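Local coordinates for DUF115 domain-containing protein (Magnetospirillum magneticum AMB-1, PDB 5MU5) that probably transfers a sugar to flagellin as a Maf-type glycosyltransferase and is involved in the formation of bacterial flagella, at residues Thr273-Val278 with Leu404-Leu409; Gly397-Leu402 with Gly477-Arg482; Trp471-Leu476 with Val496-Thr501. One frame throughout, in Å; residues are numbered along the deposited sequence.

Contact 1. Residues Thr273-Val278 with Leu404-Leu409; sequences TPVFIV and LGFREL
Val275 lies beside Leu409, the two side chains pointing the same way from neighbouring parallel strands, 275-278 and 408-412, of the mixed sheet in the MptE-like region. The overlap is carried by CG1 of Val275, 3.7 Å from CG of Leu409. That branch sits between the backbone N and the carbonyl carbon (chi1 72°), and the same methyl also meets CB of Phe406, at 4.0 Å. A beta-branched valine and a leucine suit this buried face of the sheet, where Ile277 CD1 adds to the patch by crossing Leu409 obliquely, 3.9 Å from its CG. Between the backbones Val275 N donates to Glu408 O (3.0 Å, 165° at the hydrogen), and Val275 also bonds through its backbone to Tyr410, the pattern of a parallel pair. Glu408 stretches its chain past the Pro274 ring, and its OE2 is hydrogen-bonded to the Tyr410 hydroxyl. Three residues before Glu408, Gly405 ends the helix in a Schellman motif, with a positive phi that calls for glycine. Water 1 donates to Thr273 O and accepts from Arg407 N, and the same carbonyl oxygen lies in the plane of the Phe406 ring, at its edge, 3.4 Å from CD1.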
ATOM      1  N   THR A 273      -1.510  26.566 -22.800  1.00 39.94           N
ATOM      2  CA  THR A 273      -2.340  25.814 -23.732  1.00 40.96           C
ATOM      3  C   THR A 273      -3.186  24.830 -22.921  1.00 38.96           C
ATOM      4  O   THR A 273      -2.671  24.150 -22.037  1.00 36.29           O
ATOM      5  CB  THR A 273      -1.505  25.005 -24.742  1.00 41.41           C
ATOM      6  OG1 THR A 273      -0.621  25.881 -25.426  1.00 42.50           O
ATOM      7  CG2 THR A 273      -2.390  24.337 -25.777  1.00 43.88           C
ATOM      8  N   PRO A 274      -4.487  24.761 -23.209  1.00 37.00           N
ATOM      9  CA  PRO A 274      -5.267  23.783 -22.470  1.00 37.38           C
ATOM     10  C   PRO A 274      -4.961  22.371 -22.921  1.00 35.53           C
ATOM     11  O   PRO A 274      -4.497  22.160 -24.025  1.00 35.38           O
ATOM     12  CB  PRO A 274      -6.725  24.145 -22.784  1.00 37.76           C
ATOM     13  CG  PRO A 274      -6.687  25.124 -23.881  1.00 39.16           C
ATOM     14  CD  PRO A 274      -5.277  25.517 -24.180  1.00 38.32           C
ATOM     15  N   VAL A 275      -5.230  21.417 -22.055  1.00 37.09           N
ATOM     16  CA  VAL A 275      -5.048  20.024 -22.376  1.00 38.56           C
ATOM     17  C   VAL A 275      -6.386  19.286 -22.235  1.00 35.44           C
ATOM     18  O   VAL A 275      -7.169  19.545 -21.314  1.00 32.02           O
ATOM     19  CB  VAL A 275      -3.931  19.396 -21.506  1.00 40.95           C
ATOM     20  CG1 VAL A 275      -4.382  19.228 -20.070  1.00 42.59           C
ATOM     21  CG2 VAL A 275      -3.530  18.048 -22.076  1.00 44.24           C
ATOM     22  N   PHE A 276      -6.648  18.404 -23.199  1.00 35.48           N
ATOM     23  CA  PHE A 276      -7.799  17.530 -23.183  1.00 34.42           C
ATOM     24  C   PHE A 276      -7.326  16.149 -22.810  1.00 34.94           C
ATOM     25  O   PHE A 276      -6.523  15.560 -23.541  1.00 33.74           O
ATOM     26  CB  PHE A 276      -8.476  17.427 -24.540  1.00 35.51           C
ATOM     27  CG  PHE A 276      -9.112  18.685 -25.009  1.00 36.71           C
ATOM     28  CD1 PHE A 276      -9.243  19.803 -24.177  1.00 36.11           C
ATOM     29  CD2 PHE A 276      -9.619  18.739 -26.278  1.00 36.30           C
ATOM     30  CE1 PHE A 276      -9.859  20.935 -24.631  1.00 37.98           C
ATOM     31  CE2 PHE A 276     -10.235  19.881 -26.735  1.00 37.99           C
ATOM     32  CZ  PHE A 276     -10.353  20.975 -25.921  1.00 38.32           C
ATOM     33  N   ILE A 277      -7.805  15.659 -21.668  1.00 34.71           N
ATOM     34  CA  ILE A 277      -7.465  14.331 -21.170  1.00 36.13           C
ATOM     35  C   ILE A 277      -8.636  13.452 -21.501  1.00 34.22           C
ATOM     36  O   ILE A 277      -9.745  13.720 -21.074  1.00 35.65           O
ATOM     37  CB  ILE A 277      -7.189  14.370 -19.669  1.00 39.40           C
ATOM     38  CG1 ILE A 277      -5.877  15.123 -19.443  1.00 41.38           C
ATOM     39  CG2 ILE A 277      -7.073  12.963 -19.109  1.00 41.50           C
ATOM     40  CD1 ILE A 277      -5.736  15.732 -18.081  1.00 44.65           C
ATOM     41  N   VAL A 278      -8.382  12.414 -22.282  1.00 32.28           N
ATOM     42  CA  VAL A 278      -9.441  11.614 -22.838  1.00 33.94           C
ATOM     43  C   VAL A 278      -9.335  10.188 -22.357  1.00 34.71           C
ATOM     44  O   VAL A 278      -8.363   9.514 -22.643  1.00 34.26           O
ATOM     45  CB  VAL A 278      -9.382  11.598 -24.381  1.00 35.92           C
ATOM     46  CG1 VAL A 278     -10.595  10.902 -24.945  1.00 35.95           C
ATOM     47  CG2 VAL A 278      -9.315  13.015 -24.930  1.00 36.02           C
ATOM     48  N   LEU A 404       4.046  18.155 -16.408  1.00 35.56           N
ATOM     49  CA  LEU A 404       4.624  18.852 -17.544  1.00 36.72           C
ATOM     50  C   LEU A 404       4.362  20.348 -17.544  1.00 37.29           C
ATOM     51  O   LEU A 404       5.072  21.093 -18.190  1.00 40.39           O
ATOM     52  CB  LEU A 404       4.099  18.257 -18.837  1.00 37.12           C
ATOM     53  CG  LEU A 404       4.532  16.815 -19.040  1.00 37.30           C
ATOM     54  CD1 LEU A 404       3.907  16.351 -20.341  1.00 39.17           C
ATOM     55  CD2 LEU A 404       6.048  16.664 -19.059  1.00 38.41           C
ATOM     56  N   GLY A 405       3.362  20.786 -16.806  1.00 37.16           N
ATOM     57  CA  GLY A 405       3.120  22.200 -16.637  1.00 36.65           C
ATOM     58  C   GLY A 405       1.727  22.643 -17.018  1.00 36.35           C
ATOM     59  O   GLY A 405       1.390  23.791 -16.808  1.00 37.37           O
ATOM     60  N   PHE A 406       0.927  21.753 -17.589  1.00 34.88           N
ATOM     61  CA  PHE A 406      -0.430  22.107 -17.963  1.00 37.66           C
ATOM     62  C   PHE A 406      -1.270  22.399 -16.722  1.00 37.00           C
ATOM     63  O   PHE A 406      -1.090  21.780 -15.685  1.00 36.77           O
ATOM     64  CB  PHE A 406      -1.052  21.014 -18.830  1.00 38.36           C
ATOM     65  CG  PHE A 406      -0.314  20.798 -20.126  1.00 39.37           C
ATOM     66  CD1 PHE A 406      -0.468  21.688 -21.179  1.00 40.15           C
ATOM     67  CD2 PHE A 406       0.542  19.736 -20.282  1.00 38.47           C
ATOM     68  CE1 PHE A 406       0.230  21.519 -22.359  1.00 42.13           C
ATOM     69  CE2 PHE A 406       1.225  19.539 -21.472  1.00 40.93           C
ATOM     70  CZ  PHE A 406       1.060  20.423 -22.517  1.00 42.51           C
ATOM     71  N   ARG A 407      -2.155  23.381 -16.840  1.00 37.58           N
ATOM     72  CA  ARG A 407      -2.955  23.845 -15.729  1.00 38.29           C
ATOM     73  C   ARG A 407      -4.448  23.953 -16.025  1.00 39.15           C
ATOM     74  O   ARG A 407      -5.257  23.726 -15.127  1.00 43.01           O
ATOM     75  CB  ARG A 407      -2.394  25.162 -15.224  1.00 39.64           C
ATOM     76  CG  ARG A 407      -0.978  25.035 -14.643  1.00 38.69           C
ATOM     77  CD  ARG A 407      -0.984  24.260 -13.334  1.00 37.27           C
ATOM     78  NE  ARG A 407       0.355  24.095 -12.753  1.00 36.56           N
ATOM     79  CZ  ARG A 407       1.174  23.078 -12.985  1.00 37.27           C
ATOM     80  NH1 ARG A 407       0.826  22.090 -13.809  1.00 38.38           N
ATOM     81  NH2 ARG A 407       2.346  23.026 -12.372  1.00 36.69           N
ATOM     82  N   GLU A 408      -4.807  24.261 -17.267  1.00 37.58           N
ATOM     83  CA  GLU A 408      -6.178  24.280 -17.690  1.00 37.92           C
ATOM     84  C   GLU A 408      -6.447  22.911 -18.307  1.00 38.19           C
ATOM     85  O   GLU A 408      -5.897  22.560 -19.340  1.00 41.37           O
ATOM     86  CB  GLU A 408      -6.418  25.409 -18.677  1.00 39.09           C
ATOM     87  CG  GLU A 408      -7.899  25.692 -18.931  1.00 41.42           C
ATOM     88  CD  GLU A 408      -8.121  26.767 -19.990  1.00 43.74           C
ATOM     89  OE1 GLU A 408      -7.266  27.661 -20.110  1.00 50.10           O
ATOM     90  OE2 GLU A 408      -9.148  26.735 -20.693  1.00 43.82           O
ATOM     91  N   LEU A 409      -7.279  22.129 -17.643  1.00 37.93           N
ATOM     92  CA  LEU A 409      -7.508  20.739 -18.011  1.00 38.99           C
ATOM     93  C   LEU A 409      -8.956  20.483 -18.302  1.00 36.06           C
ATOM     94  O   LEU A 409      -9.810  20.941 -17.568  1.00 31.49           O
ATOM     95  CB  LEU A 409      -7.151  19.821 -16.840  1.00 40.20           C
ATOM     96  CG  LEU A 409      -5.729  19.349 -16.616  1.00 44.14           C
ATOM     97  CD1 LEU A 409      -4.742  20.493 -16.536  1.00 45.02           C
ATOM     98  CD2 LEU A 409      -5.686  18.539 -15.333  1.00 46.28           C
TER
HETATM   99  O   HOH W   1      -2.684  24.683 -19.394  1.00 38.16           O

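Contact 2. Residues Gly397-Leu402 with Gly477-Arg482; sequences GTTAAL and GRIIGR
Ile479 puts its two branches against different threonines of helix 397-402. Its CG2 touches CG2 of Thr398 at 3.8 Å, the side chains sliding past each other in opposite directions. Its CG1, anti to the backbone N (chi1 -165°), reaches the hydroxyl side of Thr399, 3.5 Å from OG1, the two side chains crossing at about a right angle. Leu402 slides past Ile479 with CD1 4.0 Å from CG1. Ile480 completes this shell, its CG1 lying 3.9 Å from CG2 of Thr398. Short, branched threonines suit one helix and bulky isoleucines the other: methyls meet across the gap while each hydroxyl finds a partner elsewhere. Thr398 OG1 bonds to the carbonyl of Thr394 one turn back in its own helix, and Thr399 OG1 to the carbonyl of Asp387. An alanine in place of Ile479 would probably open a gap between Thr398, Thr399 and Leu402, leaving the Leu402 CD1 methyl freer to turn. Farther out, Arg478 and Arg482 form salt bridges to Asp388 and Asp387, tying helix 467-482 to the loop that also receives Thr399. No hydrogen bond joins the two segments. Their axes run nearly parallel, 9° apart and 9.8 Å at closest approach, an arrangement characteristic of two neighbouring helices packed side by side in an alpha/beta domain with parallel strands.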
ATOM      1  N   GLY A 397      -2.366   9.980 -17.242  1.00 32.92           N
ATOM      2  CA  GLY A 397      -2.461  11.144 -18.125  1.00 32.35           C
ATOM      3  C   GLY A 397      -2.683  12.442 -17.364  1.00 31.19           C
ATOM      4  O   GLY A 397      -2.101  13.461 -17.679  1.00 30.90           O
ATOM      5  N   THR A 398      -3.524  12.412 -16.350  1.00 31.44           N
ATOM      6  CA  THR A 398      -3.788  13.609 -15.573  1.00 31.08           C
ATOM      7  C   THR A 398      -2.554  14.053 -14.821  1.00 32.55           C
ATOM      8  O   THR A 398      -2.206  15.233 -14.834  1.00 32.42           O
ATOM      9  CB  THR A 398      -4.915  13.345 -14.595  1.00 32.12           C
ATOM     10  OG1 THR A 398      -6.070  12.956 -15.346  1.00 34.03           O
ATOM     11  CG2 THR A 398      -5.209  14.583 -13.772  1.00 32.40           C
ATOM     12  N   THR A 399      -1.866  13.117 -14.179  1.00 35.43           N
ATOM     13  CA  THR A 399      -0.712  13.483 -13.365  1.00 37.74           C
ATOM     14  C   THR A 399       0.448  13.892 -14.273  1.00 36.30           C
ATOM     15  O   THR A 399       1.182  14.830 -13.944  1.00 34.05           O
ATOM     16  CB  THR A 399      -0.300  12.386 -12.342  1.00 40.90           C
ATOM     17  OG1 THR A 399       0.718  12.903 -11.471  1.00 44.98           O
ATOM     18  CG2 THR A 399       0.262  11.159 -13.024  1.00 43.19           C
ATOM     19  N   ALA A 400       0.586  13.217 -15.420  1.00 36.57           N
ATOM     20  CA  ALA A 400       1.638  13.568 -16.393  1.00 35.09           C
ATOM     21  C   ALA A 400       1.415  14.982 -16.883  1.00 34.09           C
ATOM     22  O   ALA A 400       2.355  15.755 -16.997  1.00 36.55           O
ATOM     23  CB  ALA A 400       1.656  12.611 -17.575  1.00 33.47           C
ATOM     24  N   ALA A 401       0.168  15.322 -17.173  1.00 33.16           N
ATOM     25  CA  ALA A 401      -0.152  16.651 -17.694  1.00 33.08           C
ATOM     26  C   ALA A 401       0.202  17.764 -16.708  1.00 34.20           C
ATOM     27  O   ALA A 401       0.741  18.797 -17.091  1.00 35.95           O
ATOM     28  CB  ALA A 401      -1.618  16.729 -18.055  1.00 32.38           C
ATOM     29  N   LEU A 402      -0.098  17.541 -15.436  1.00 33.71           N
ATOM     30  CA  LEU A 402       0.185  18.525 -14.403  1.00 34.61           C
ATOM     31  C   LEU A 402       1.684  18.631 -14.177  1.00 32.75           C
ATOM     32  O   LEU A 402       2.211  19.716 -13.990  1.00 33.67           O
ATOM     33  CB  LEU A 402      -0.540  18.155 -13.095  1.00 35.10           C
ATOM     34  CG  LEU A 402      -2.059  18.261 -13.192  1.00 35.30           C
ATOM     35  CD1 LEU A 402      -2.719  17.469 -12.068  1.00 37.88           C
ATOM     36  CD2 LEU A 402      -2.504  19.722 -13.181  1.00 34.80           C
ATOM     37  N   GLY A 477      -8.903  13.451  -8.164  1.00 34.54           N
ATOM     38  CA  GLY A 477      -9.188  14.616  -7.324  1.00 31.85           C
ATOM     39  C   GLY A 477      -7.989  15.005  -6.495  1.00 31.54           C
ATOM     40  O   GLY A 477      -7.640  16.181  -6.340  1.00 33.25           O
ATOM     41  N   ARG A 478      -7.341  14.019  -5.943  1.00 31.06           N
ATOM     42  CA  ARG A 478      -6.190  14.285  -5.115  1.00 32.58           C
ATOM     43  C   ARG A 478      -5.031  14.923  -5.941  1.00 33.10           C
ATOM     44  O   ARG A 478      -4.457  15.902  -5.516  1.00 33.49           O
ATOM     45  CB  ARG A 478      -5.760  12.990  -4.395  1.00 33.95           C
ATOM     46  CG  ARG A 478      -4.440  13.112  -3.642  1.00 40.19           C
ATOM     47  CD  ARG A 478      -4.085  11.876  -2.800  1.00 42.99           C
ATOM     48  NE  ARG A 478      -3.963  10.646  -3.597  1.00 45.46           N
ATOM     49  CZ  ARG A 478      -4.888   9.682  -3.692  1.00 47.39           C
ATOM     50  NH1 ARG A 478      -6.051   9.754  -3.038  1.00 46.11           N
ATOM     51  NH2 ARG A 478      -4.644   8.613  -4.448  1.00 46.56           N
ATOM     52  N   ILE A 479      -4.666  14.392  -7.103  1.00 33.49           N
ATOM     53  CA  ILE A 479      -3.542  15.012  -7.835  1.00 34.93           C
ATOM     54  C   ILE A 479      -3.925  16.413  -8.296  1.00 33.77           C
ATOM     55  O   ILE A 479      -3.148  17.354  -8.176  1.00 36.04           O
ATOM     56  CB  ILE A 479      -2.996  14.135  -9.007  1.00 36.72           C
ATOM     57  CG1 ILE A 479      -1.633  14.644  -9.479  1.00 37.21           C
ATOM     58  CG2 ILE A 479      -3.952  14.089 -10.179  1.00 34.28           C
ATOM     59  CD1 ILE A 479      -0.542  14.500  -8.444  1.00 38.72           C
ATOM     60  N   ILE A 480      -5.148  16.583  -8.760  1.00 33.45           N
ATOM     61  CA  ILE A 480      -5.571  17.897  -9.211  1.00 33.12           C
ATOM     62  C   ILE A 480      -5.519  18.892  -8.063  1.00 35.34           C
ATOM     63  O   ILE A 480      -5.011  20.009  -8.223  1.00 36.96           O
ATOM     64  CB  ILE A 480      -6.939  17.845  -9.892  1.00 32.84           C
ATOM     65  CG1 ILE A 480      -6.793  17.128 -11.247  1.00 32.61           C
ATOM     66  CG2 ILE A 480      -7.455  19.242 -10.145  1.00 33.70           C
ATOM     67  CD1 ILE A 480      -8.095  16.666 -11.864  1.00 32.76           C
ATOM     68  N   GLY A 481      -6.014  18.475  -6.898  1.00 35.04           N
ATOM     69  CA  GLY A 481      -5.949  19.294  -5.695  1.00 36.29           C
ATOM     70  C   GLY A 481      -4.561  19.797  -5.318  1.00 35.53           C
ATOM     71  O   GLY A 481      -4.415  20.916  -4.892  1.00 37.14           O
ATOM     72  N   ARG A 482      -3.536  18.989  -5.501  1.00 37.44           N
ATOM     73  CA  ARG A 482      -2.170  19.422  -5.187  1.00 40.54           C
ATOM     74  C   ARG A 482      -1.627  20.561  -6.078  1.00 41.12           C
ATOM     75  O   ARG A 482      -0.624  21.173  -5.737  1.00 44.66           O
ATOM     76  CB  ARG A 482      -1.224  18.233  -5.211  1.00 42.95           C
ATOM     77  CG  ARG A 482      -1.553  17.212  -4.129  1.00 48.33           C
ATOM     78  CD  ARG A 482      -0.672  15.976  -4.206  1.00 55.01           C
ATOM     79  NE  ARG A 482       0.728  16.339  -4.006  1.00 63.98           N
ATOM     80  CZ  ARG A 482       1.771  15.549  -4.258  1.00 72.92           C
ATOM     81  NH1 ARG A 482       1.597  14.316  -4.733  1.00 73.08           N
ATOM     82  NH2 ARG A 482       3.005  16.006  -4.036  1.00 76.89           N
TER

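Contact 3. Residues Trp471-Leu476 with Val496-Thr501; sequences WTRDAL and VMIENT
Arg473 makes the main apolar contact with the aliphatic part of its side chain. CD lies 3.9 Å from CG2 of Val496, the two side chains crossing at about a right angle, and it comes closer still, to 3.3 Å, to the carbonyl oxygen of Met497. With CG anti to the backbone N (chi1 177°), the chain starts out toward the loop, then bends at chi3. Leu476, one turn further along the helix, sets its CB 4.0 Å from CG2 of Ile498, while the CD1 atoms of both residues also meet. Ile498 CG2 also lies 4.0 Å from Arg473 O, so this buried branched residue packs against both turns.

Between the two segments there is no salt bridge. Arg473 grips Asp474 of its own helix side-on, NE and NH2 both donating to OD1, the NH2 bond being 2.9 Å long, and OD1 lies close to the guanidinium plane. NH1 forms a second salt bridge, to Glu455 of strand 453-456, so the charge is probably well balanced and the orientation of the guanidinium fixed.

Three waters span the remaining distance. Water 2 donates to Arg473 O and accepts from Glu499 N, water 3 links Arg473 NH1 to Met497 O, and water 4 donates to both Asp474 OD1 and Glu499 OE2, which probably eases the repulsion of two carboxylates 5.1 Å apart.

At the end of the loop Thr501 OG1 donates to Ile498 O, and Asn500, with positive phi, bonds through ND2 to Gly477 O of the helix. The arrangement is that of a loop laid along a helix and closed by a type II beta turn, Ile498 to Thr501, leading into edge strand 502-503.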
ATOM      1  N   TRP A 471     -11.473   4.517  -6.686  1.00 36.54           N
ATOM      2  CA  TRP A 471     -10.044   4.744  -6.407  1.00 39.01           C
ATOM      3  C   TRP A 471      -9.466   5.634  -7.483  1.00 34.60           C
ATOM      4  O   TRP A 471      -8.720   6.555  -7.201  1.00 36.97           O
ATOM      5  CB  TRP A 471      -9.229   3.450  -6.379  1.00 41.69           C
ATOM      6  CG  TRP A 471      -9.667   2.433  -5.352  1.00 47.63           C
ATOM      7  CD1 TRP A 471     -10.355   2.665  -4.197  1.00 43.46           C
ATOM      8  CD2 TRP A 471      -9.371   1.028  -5.368  1.00 49.50           C
ATOM      9  NE1 TRP A 471     -10.551   1.492  -3.529  1.00 48.88           N
ATOM     10  CE2 TRP A 471      -9.946   0.471  -4.212  1.00 49.05           C
ATOM     11  CE3 TRP A 471      -8.675   0.192  -6.249  1.00 54.03           C
ATOM     12  CZ2 TRP A 471      -9.864  -0.896  -3.911  1.00 52.35           C
ATOM     13  CZ3 TRP A 471      -8.595  -1.180  -5.956  1.00 57.70           C
ATOM     14  CH2 TRP A 471      -9.194  -1.706  -4.796  1.00 54.42           C
ATOM     15  N   THR A 472      -9.844   5.364  -8.725  1.00 33.90           N
ATOM     16  CA  THR A 472      -9.406   6.171  -9.832  1.00 33.11           C
ATOM     17  C   THR A 472      -9.902   7.578  -9.636  1.00 33.73           C
ATOM     18  O   THR A 472      -9.130   8.519  -9.768  1.00 35.60           O
ATOM     19  CB  THR A 472      -9.914   5.602 -11.159  1.00 34.73           C
ATOM     20  OG1 THR A 472      -9.314   4.327 -11.377  1.00 36.43           O
ATOM     21  CG2 THR A 472      -9.551   6.531 -12.328  1.00 35.15           C
ATOM     22  N   ARG A 473     -11.193   7.726  -9.322  1.00 33.85           N
ATOM     23  CA  ARG A 473     -11.775   9.042  -9.047  1.00 33.36           C
ATOM     24  C   ARG A 473     -11.076   9.773  -7.919  1.00 33.81           C
ATOM     25  O   ARG A 473     -10.823  10.984  -8.011  1.00 33.27           O
ATOM     26  CB  ARG A 473     -13.240   8.889  -8.684  1.00 35.71           C
ATOM     27  CG  ARG A 473     -13.941  10.186  -8.310  1.00 36.04           C
ATOM     28  CD  ARG A 473     -15.223   9.868  -7.560  1.00 36.41           C
ATOM     29  NE  ARG A 473     -14.910   9.365  -6.242  1.00 37.94           N
ATOM     30  CZ  ARG A 473     -15.801   8.885  -5.382  1.00 39.99           C
ATOM     31  NH1 ARG A 473     -17.092   8.853  -5.701  1.00 38.28           N
ATOM     32  NH2 ARG A 473     -15.386   8.435  -4.202  1.00 41.27           N
ATOM     33  N   ASP A 474     -10.806   9.068  -6.817  1.00 34.37           N
ATOM     34  CA  ASP A 474     -10.127   9.704  -5.690  1.00 34.50           C
ATOM     35  C   ASP A 474      -8.693  10.119  -6.061  1.00 34.24           C
ATOM     36  O   ASP A 474      -8.216  11.161  -5.603  1.00 35.09           O
ATOM     37  CB  ASP A 474     -10.133   8.803  -4.433  1.00 36.82           C
ATOM     38  CG  ASP A 474     -11.556   8.621  -3.815  1.00 42.26           C
ATOM     39  OD1 ASP A 474     -12.582   9.091  -4.375  1.00 42.76           O
ATOM     40  OD2 ASP A 474     -11.650   7.984  -2.746  1.00 47.92           O
ATOM     41  N   ALA A 475      -8.001   9.330  -6.893  1.00 33.77           N
ATOM     42  CA  ALA A 475      -6.608   9.685  -7.249  1.00 35.44           C
ATOM     43  C   ALA A 475      -6.578  10.928  -8.157  1.00 33.59           C
ATOM     44  O   ALA A 475      -5.692  11.781  -8.035  1.00 34.40           O
ATOM     45  CB  ALA A 475      -5.869   8.510  -7.872  1.00 33.85           C
ATOM     46  N   LEU A 476      -7.587  11.059  -9.009  1.00 32.08           N
ATOM     47  CA  LEU A 476      -7.718  12.219  -9.884  1.00 32.38           C
ATOM     48  C   LEU A 476      -7.959  13.484  -9.100  1.00 34.72           C
ATOM     49  O   LEU A 476      -7.292  14.488  -9.333  1.00 37.14           O
ATOM     50  CB  LEU A 476      -8.854  12.040 -10.885  1.00 34.04           C
ATOM     51  CG  LEU A 476      -8.640  11.069 -12.039  1.00 34.42           C
ATOM     52  CD1 LEU A 476      -9.911  10.948 -12.862  1.00 34.38           C
ATOM     53  CD2 LEU A 476      -7.483  11.511 -12.914  1.00 35.92           C
ATOM     54  N   VAL A 496     -19.190  10.158 -12.964  1.00 32.84           N
ATOM     55  CA  VAL A 496     -19.112  10.608 -11.577  1.00 35.01           C
ATOM     56  C   VAL A 496     -18.541  12.013 -11.421  1.00 33.39           C
ATOM     57  O   VAL A 496     -17.742  12.476 -12.237  1.00 33.08           O
ATOM     58  CB  VAL A 496     -18.206   9.733 -10.668  1.00 37.88           C
ATOM     59  CG1 VAL A 496     -18.701   8.318 -10.586  1.00 41.39           C
ATOM     60  CG2 VAL A 496     -16.742   9.794 -11.101  1.00 37.49           C
ATOM     61  N   MET A 497     -18.934  12.647 -10.325  1.00 32.36           N
ATOM     62  CA  MET A 497     -18.353  13.896  -9.875  1.00 33.28           C
ATOM     63  C   MET A 497     -16.923  13.610  -9.369  1.00 33.26           C
ATOM     64  O   MET A 497     -16.684  12.696  -8.564  1.00 32.24           O
ATOM     65  CB  MET A 497     -19.201  14.467  -8.718  1.00 35.45           C
ATOM     66  CG  MET A 497     -18.732  15.824  -8.202  1.00 39.12           C
ATOM     67  SD  MET A 497     -18.907  17.139  -9.440  1.00 44.61           S
ATOM     68  CE  MET A 497     -20.642  17.531  -9.135  1.00 41.04           C
ATOM     69  N   ILE A 498     -15.966  14.384  -9.856  1.00 32.63           N
ATOM     70  CA  ILE A 498     -14.588  14.294  -9.412  1.00 32.48           C
ATOM     71  C   ILE A 498     -14.255  15.578  -8.632  1.00 32.99           C
ATOM     72  O   ILE A 498     -14.500  16.684  -9.115  1.00 33.86           O
ATOM     73  CB  ILE A 498     -13.649  14.137 -10.613  1.00 32.66           C
ATOM     74  CG1 ILE A 498     -14.072  12.918 -11.450  1.00 33.33           C
ATOM     75  CG2 ILE A 498     -12.213  14.013 -10.155  1.00 32.24           C
ATOM     76  CD1 ILE A 498     -13.422  12.844 -12.817  1.00 33.71           C
ATOM     77  N   GLU A 499     -13.744  15.430  -7.417  1.00 32.76           N
ATOM     78  CA  GLU A 499     -13.303  16.579  -6.620  1.00 34.84           C
ATOM     79  C   GLU A 499     -12.280  17.418  -7.375  1.00 36.43           C
ATOM     80  O   GLU A 499     -11.477  16.896  -8.153  1.00 38.15           O
ATOM     81  CB  GLU A 499     -12.593  16.134  -5.327  1.00 37.24           C
ATOM     82  CG  GLU A 499     -13.466  15.498  -4.280  1.00 40.66           C
ATOM     83  CD  GLU A 499     -12.672  15.070  -3.047  1.00 46.68           C
ATOM     84  OE1 GLU A 499     -12.019  15.927  -2.407  1.00 48.73           O
ATOM     85  OE2 GLU A 499     -12.711  13.872  -2.695  1.00 50.09           O
ATOM     86  N   ASN A 500     -12.279  18.708  -7.068  1.00 36.48           N
ATOM     87  CA  ASN A 500     -11.384  19.678  -7.657  1.00 36.95           C
ATOM     88  C   ASN A 500     -11.561  19.886  -9.156  1.00 36.93           C
ATOM     89  O   ASN A 500     -10.629  20.316  -9.831  1.00 38.30           O
ATOM     90  CB  ASN A 500      -9.956  19.322  -7.300  1.00 37.07           C
ATOM     91  CG  ASN A 500      -9.712  19.420  -5.826  1.00 35.01           C
ATOM     92  OD1 ASN A 500      -9.986  20.439  -5.253  1.00 37.19           O
ATOM     93  ND2 ASN A 500      -9.184  18.382  -5.219  1.00 33.97           N
ATOM     94  N   THR A 501     -12.757  19.598  -9.661  1.00 35.91           N
ATOM     95  CA  THR A 501     -13.092  19.811 -11.069  1.00 38.96           C
ATOM     96  C   THR A 501     -14.402  20.544 -11.112  1.00 39.38           C
ATOM     97  O   THR A 501     -15.172  20.440 -10.176  1.00 39.68           O
ATOM     98  CB  THR A 501     -13.302  18.481 -11.855  1.00 38.31           C
ATOM     99  OG1 THR A 501     -14.474  17.814 -11.372  1.00 38.58           O
ATOM    100  CG2 THR A 501     -12.129  17.577 -11.721  1.00 37.70           C
TER
HETATM  101  O   HOH W   2     -12.237  12.873  -6.678  1.00 37.33           O
HETATM  102  O   HOH W   3     -18.568  10.958  -7.233  1.00 43.28           O
HETATM  103  O   HOH W   4     -13.479  11.905  -4.515  1.00 52.49           O

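The three contacts pass from the sheet outward. Contact 1 joins adjacent parallel strands by a backbone bond and a buried apolar face; contact 2 is a buried helix pair with no hydrogen bond between its segments; contact 3, nearer the surface, mixes apolar packing with waters and charge. Contacts 1 and 2 meet where helix 393-404 turns into strand 408-412: Phe406 N and Arg407 NH1 reach the carbonyls of Ala401 and Leu402, and Ile277 CD1 packs on Thr398. Contacts 2 and 3 share helix 467-482, with Leu476 touching Thr398 and Ile480 CG2 packing on Asn500 O. Contacts 1 and 3 do not touch, their nearest atoms being about 6 Å apart.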